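Side-chain contacts in peptide methionine sulfoxide reductase MsrA (Treponema denticola ATCC 35405, PDB 5FA9), which probably reduces methionine sulfoxide in oxidised proteins back to methionine, as a bifunctional fusion of an MsrA and an MsrB part: residues 61-65 with 66-70; 237-240 with 241-245. The protein carries 2 engineered substitutions. One frame throughout, in Å; residues are numbered along the deposited sequence.

Contact 1 comes first along the chain, in the MsrA part, where the loop after strand 51-59 runs into helix 65-74. Contact 2 follows far downstream in the MsrB (SelR) part, at the turn that leads from strand 234-235 to strand 244-249, an outermost strand of the six-stranded antiparallel sheet. Their centres nevertheless lie about 11 Å apart, and the two meet directly: Glu67 OE1 is 2.5 Å from Thr241 OG1, a probable hydrogen bond, and Ser61 O packs on Lys237 CB. A helix start of one half and a turn of the other thus form part of the interface between the two halves of this fusion protein.

Contact 1 of 2, residues 61-65 with 66-70; sequences SVVSL and QELLA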
loop_
_atom_site.group_PDB
_atom_site.type_symbol
_atom_site.label_atom_id
_atom_site.label_comp_id
_atom_site.label_asym_id
_atom_site.label_seq_id
_atom_site.Cartn_x
_atom_site.Cartn_y
_atom_site.Cartn_z
ATOM N N SER B 61 1.332 0.015 10.413
ATOM C CA SER B 61 2.290 0.251 11.488
ATOM C C SER B 61 1.877 1.445 12.343
ATOM O O SER B 61 2.332 1.594 13.477
ATOM C CB SER B 61 3.693 0.474 10.921
ATOM O OG SER B 61 3.880 1.822 10.528
ATOM N N VAL B 62 1.016 2.295 11.792
ATOM C CA VAL B 62 0.530 3.464 12.515
ATOM C C VAL B 62 -0.888 3.235 13.026
ATOM O O VAL B 62 -1.152 3.348 14.224
ATOM C CB VAL B 62 0.554 4.726 11.635
ATOM C CG1 VAL B 62 -0.056 5.902 12.381
ATOM C CG2 VAL B 62 1.978 5.043 11.202
ATOM N N VAL B 63 -1.799 2.915 12.112
ATOM C CA VAL B 63 -3.182 2.632 12.479
ATOM C C VAL B 63 -3.568 1.211 12.066
ATOM O O VAL B 63 -3.357 0.801 10.924
ATOM C CB VAL B 63 -4.161 3.655 11.849
ATOM C CG1 VAL B 63 -3.966 3.751 10.340
ATOM C CG2 VAL B 63 -5.602 3.308 12.199
ATOM N N SER B 64 -4.117 0.455 13.011
ATOM C CA SER B 64 -4.518 -0.921 12.748
ATOM C C SER B 64 -5.894 -0.981 12.100
ATOM O O SER B 64 -6.669 -0.026 12.179
ATOM C CB SER B 64 -4.514 -1.739 14.040
ATOM O OG SER B 64 -5.451 -1.226 14.971
ATOM N N LEU B 65 -6.185 -2.103 11.449
ATOM C CA LEU B 65 -7.509 -2.355 10.892
ATOM C C LEU B 65 -8.570 -2.270 11.985
ATOM O O LEU B 65 -9.695 -1.834 11.743
ATOM C CB LEU B 65 -7.555 -3.724 10.210
ATOM C CG LEU B 65 -8.888 -4.140 9.584
ATOM C CD1 LEU B 65 -9.332 -3.127 8.538
ATOM C CD2 LEU B 65 -8.788 -5.533 8.981
ATOM N N GLN B 66 -8.194 -2.688 13.191
ATOM C CA GLN B 66 -9.092 -2.660 14.338
ATOM C C GLN B 66 -9.550 -1.239 14.656
ATOM O O GLN B 66 -10.736 -0.999 14.887
ATOM C CB GLN B 66 -8.418 -3.281 15.566
ATOM C CG GLN B 66 -8.381 -4.808 15.567
ATOM C CD GLN B 66 -7.634 -5.384 14.378
ATOM O OE1 GLN B 66 -6.539 -4.933 14.039
ATOM N NE2 GLN B 66 -8.228 -6.384 13.735
ATOM N N GLU B 67 -8.609 -0.298 14.665
ATOM C CA GLU B 67 -8.940 1.095 14.939
ATOM C C GLU B 67 -9.776 1.694 13.812
ATOM O O GLU B 67 -10.722 2.439 14.062
ATOM C CB GLU B 67 -7.673 1.928 15.152
ATOM C CG GLU B 67 -7.953 3.408 15.387
ATOM C CD GLU B 67 -6.710 4.200 15.741
ATOM O OE1 GLU B 67 -6.796 5.446 15.789
ATOM O OE2 GLU B 67 -5.651 3.583 15.974
ATOM N N LEU B 68 -9.424 1.364 12.572
ATOM C CA LEU B 68 -10.154 1.861 11.409
ATOM C C LEU B 68 -11.611 1.413 11.425
ATOM O O LEU B 68 -12.512 2.187 11.103
ATOM C CB LEU B 68 -9.483 1.401 10.115
ATOM C CG LEU B 68 -8.178 2.101 9.736
ATOM C CD1 LEU B 68 -7.690 1.601 8.390
ATOM C CD2 LEU B 68 -8.365 3.610 9.710
ATOM N N LEU B 69 -11.838 0.159 11.802
ATOM C CA LEU B 69 -13.193 -0.367 11.896
ATOM C C LEU B 69 -13.906 0.229 13.104
ATOM O O LEU B 69 -15.128 0.377 13.105
ATOM C CB LEU B 69 -13.177 -1.893 11.976
ATOM C CG LEU B 69 -12.715 -2.605 10.702
ATOM C CD1 LEU B 69 -12.773 -4.115 10.871
ATOM C CD2 LEU B 69 -13.548 -2.159 9.509
ATOM N N ALA B 70 -13.134 0.568 14.132
ATOM C CA ALA B 70 -13.681 1.231 15.309
ATOM C C ALA B 70 -14.180 2.626 14.940
ATOM O O ALA B 70 -15.265 3.034 15.354
ATOM C CB ALA B 70 -12.640 1.309 16.416
HETATM O O HOH W 1 -4.047 1.577 15.694
#
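Ser64 and Glu67 meet at an N-cap, the start of helix 65-74. Ser64 OG takes a weak hydrogen bond from Glu67 N at 3.3 Å. With chi1 at 62° the hydroxyl sits between the backbone N and the carbonyl carbon of its own residue, which turns it toward Glu67 N. The return path from Glu67 goes through water: its OE2 accepts from water 1 at 2.6 Å, and the same water accepts from Ser64 N at 2.9 Å. A direct capping box would have the carboxylate reach that N-H itself; here the water stands between them. The Glu67 chain is extended, and its CB, CG, CD and OE2 all run past Val63 CG2.

That methyl also touches Leu68. Val63 CG2 lies 3.7 Å from Leu68 CD2, the two side chains meeting at about a right angle, so the residue before the cap folds back on the fourth residue after it, the spacing of a hydrophobic staple. Within the helix, Leu65 CD1 rests 4.0 Å from Leu69 CG, one turn further on. Tyr58 of strand 51-59 touches Val63, Leu65 and Leu68, tying the helix start to the central sheet of the MsrA part, and Phe110 of helix 104-115 touches Leu69.

Farther out, Glu67 OE1 is held by His71 NE2 and probably by Thr241 of the MsrB part, so the carboxylate spans both halves while its other oxygen serves the cap; such donors would favour its charged form. Gln66, bent at chi2, sends NE2 to Glu106. Regular helical bonding begins with Leu68 N to Ser64 O at 3.1 Å.

Contact 2 of 2, residues 237-240 with 241-245; sequences KAIT and TQALQ
Thr240 to Ala243 form a type I beta turn, with Thr241 and Gln242 at its corners, and the chain leaves it into strand 244-249. A water bridges the backbone around the bend: water 2 donates to Thr240 O at 3.0 Å and accepts from Leu244 N at 2.8 Å. The Thr240 side chain works from the first position of the turn. A chi1 of 63° swings its OG1 in over the corner, where it takes a weak hydrogen bond from Gln242 N at 3.4 Å with an N-H...O angle of 145°. The same oxygen comes 3.7 Å from Ala243 CB.

Apolar groups meet across the mouth of the turn. The methyl of Ala238 lies against the end of Leu244, 3.7 Å from CD1 and almost as near CG. More loosely, Ile239 CG2 approaches Ala243 CB at 4.4 Å. Leu219 and Phe220 of strand 218-221 touch Ala243 and Leu244 respectively, and Tyr310 of helix 308-311 packs on Ile239 and Thr240.

Lys237 curls back on its own segment through bends at its third and fourth torsions, bringing NZ within 2.6 Å of Ala238 O. The C=O...N angle of 171° puts the ammonium almost straight ahead of the carbonyl; NZ also makes a long, weak contact to Val62 O of the MsrA part. From the corners of the turn, Gln242 OE1 accepts from Leu162 N, and the Thr241 methyl packs on Val63 alongside that residue's polar link to Glu67. Polar and apolar groups alike therefore reach from the turn to the MsrA part, so it contributes both hydrogen bonding and packing to the interface between the two halves.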
loop_
_atom_site.group_PDB
_atom_site.type_symbol
_atom_site.label_atom_id
_atom_site.label_comp_id
_atom_site.label_asym_id
_atom_site.label_seq_id
_atom_site.Cartn_x
_atom_site.Cartn_y
_atom_site.Cartn_z
ATOM N N LYS B 237 4.148 -0.782 17.656
ATOM C CA LYS B 237 3.217 0.320 17.442
ATOM C C LYS B 237 2.416 0.615 18.703
ATOM O O LYS B 237 2.444 -0.155 19.663
ATOM C CB LYS B 237 2.263 0.005 16.287
ATOM C CG LYS B 237 1.194 -1.021 16.632
ATOM C CD LYS B 237 0.337 -1.360 15.422
ATOM C CE LYS B 237 -0.435 -0.146 14.931
ATOM N NZ LYS B 237 -1.390 0.360 15.954
ATOM N N ALA B 238 1.701 1.735 18.691
ATOM C CA ALA B 238 0.786 2.071 19.774
ATOM C C ALA B 238 -0.534 1.338 19.570
ATOM O O ALA B 238 -0.842 0.903 18.460
ATOM C CB ALA B 238 0.563 3.570 19.841
ATOM N N ILE B 239 -1.311 1.194 20.639
ATOM C CA ILE B 239 -2.578 0.478 20.551
ATOM C C ILE B 239 -3.582 1.277 19.716
ATOM O O ILE B 239 -4.390 0.702 18.986
ATOM C CB ILE B 239 -3.158 0.170 21.957
ATOM C CG1 ILE B 239 -4.352 -0.782 21.853
ATOM C CG2 ILE B 239 -3.534 1.447 22.703
ATOM C CD1 ILE B 239 -4.832 -1.306 23.189
ATOM N N THR B 240 -3.512 2.603 19.818
ATOM C CA THR B 240 -4.320 3.499 18.996
ATOM C C THR B 240 -3.484 4.693 18.547
ATOM O O THR B 240 -2.373 4.900 19.032
ATOM C CB THR B 240 -5.572 4.022 19.745
ATOM O OG1 THR B 240 -5.164 4.810 20.871
ATOM C CG2 THR B 240 -6.454 2.874 20.219
ATOM N N THR B 241 -4.024 5.478 17.620
ATOM C CA THR B 241 -3.349 6.682 17.149
ATOM C C THR B 241 -3.531 7.835 18.132
ATOM O O THR B 241 -2.933 8.899 17.975
ATOM C CB THR B 241 -3.868 7.118 15.767
ATOM O OG1 THR B 241 -5.275 7.382 15.843
ATOM C CG2 THR B 241 -3.617 6.031 14.734
ATOM N N GLN B 242 -4.359 7.612 19.147
ATOM C CA GLN B 242 -4.704 8.650 20.110
ATOM C C GLN B 242 -4.013 8.441 21.454
ATOM O O GLN B 242 -4.326 9.116 22.434
ATOM C CB GLN B 242 -6.220 8.693 20.310
ATOM C CG GLN B 242 -7.011 8.704 19.014
ATOM C CD GLN B 242 -8.499 8.865 19.245
ATOM O OE1 GLN B 242 -8.994 8.649 20.351
ATOM N NE2 GLN B 242 -9.223 9.245 18.198
ATOM N N ALA B 243 -3.074 7.502 21.495
ATOM C CA ALA B 243 -2.430 7.123 22.747
ATOM C C ALA B 243 -1.159 7.919 23.027
ATOM O O ALA B 243 -0.903 8.306 24.167
ATOM C CB ALA B 243 -2.121 5.633 22.743
ATOM N N LEU B 244 -0.364 8.160 21.989
ATOM C CA LEU B 244 0.963 8.740 22.180
ATOM C C LEU B 244 1.149 10.110 21.536
ATOM O O LEU B 244 0.440 10.479 20.599
ATOM C CB LEU B 244 2.031 7.789 21.634
ATOM C CG LEU B 244 1.966 6.335 22.103
ATOM C CD1 LEU B 244 3.137 5.548 21.541
ATOM C CD2 LEU B 244 1.944 6.262 23.617
ATOM N N GLN B 245 2.114 10.855 22.064
ATOM C CA GLN B 245 2.599 12.080 21.443
ATOM C C GLN B 245 4.116 11.998 21.333
ATOM O O GLN B 245 4.773 11.387 22.177
ATOM C CB GLN B 245 2.183 13.317 22.242
ATOM C CG GLN B 245 0.860 13.928 21.805
ATOM C CD GLN B 245 0.440 15.094 22.680
ATOM O OE1 GLN B 245 1.121 15.438 23.646
ATOM N NE2 GLN B 245 -0.687 15.711 22.341
HETATM O O HOH W 2 -0.399 7.058 19.456
#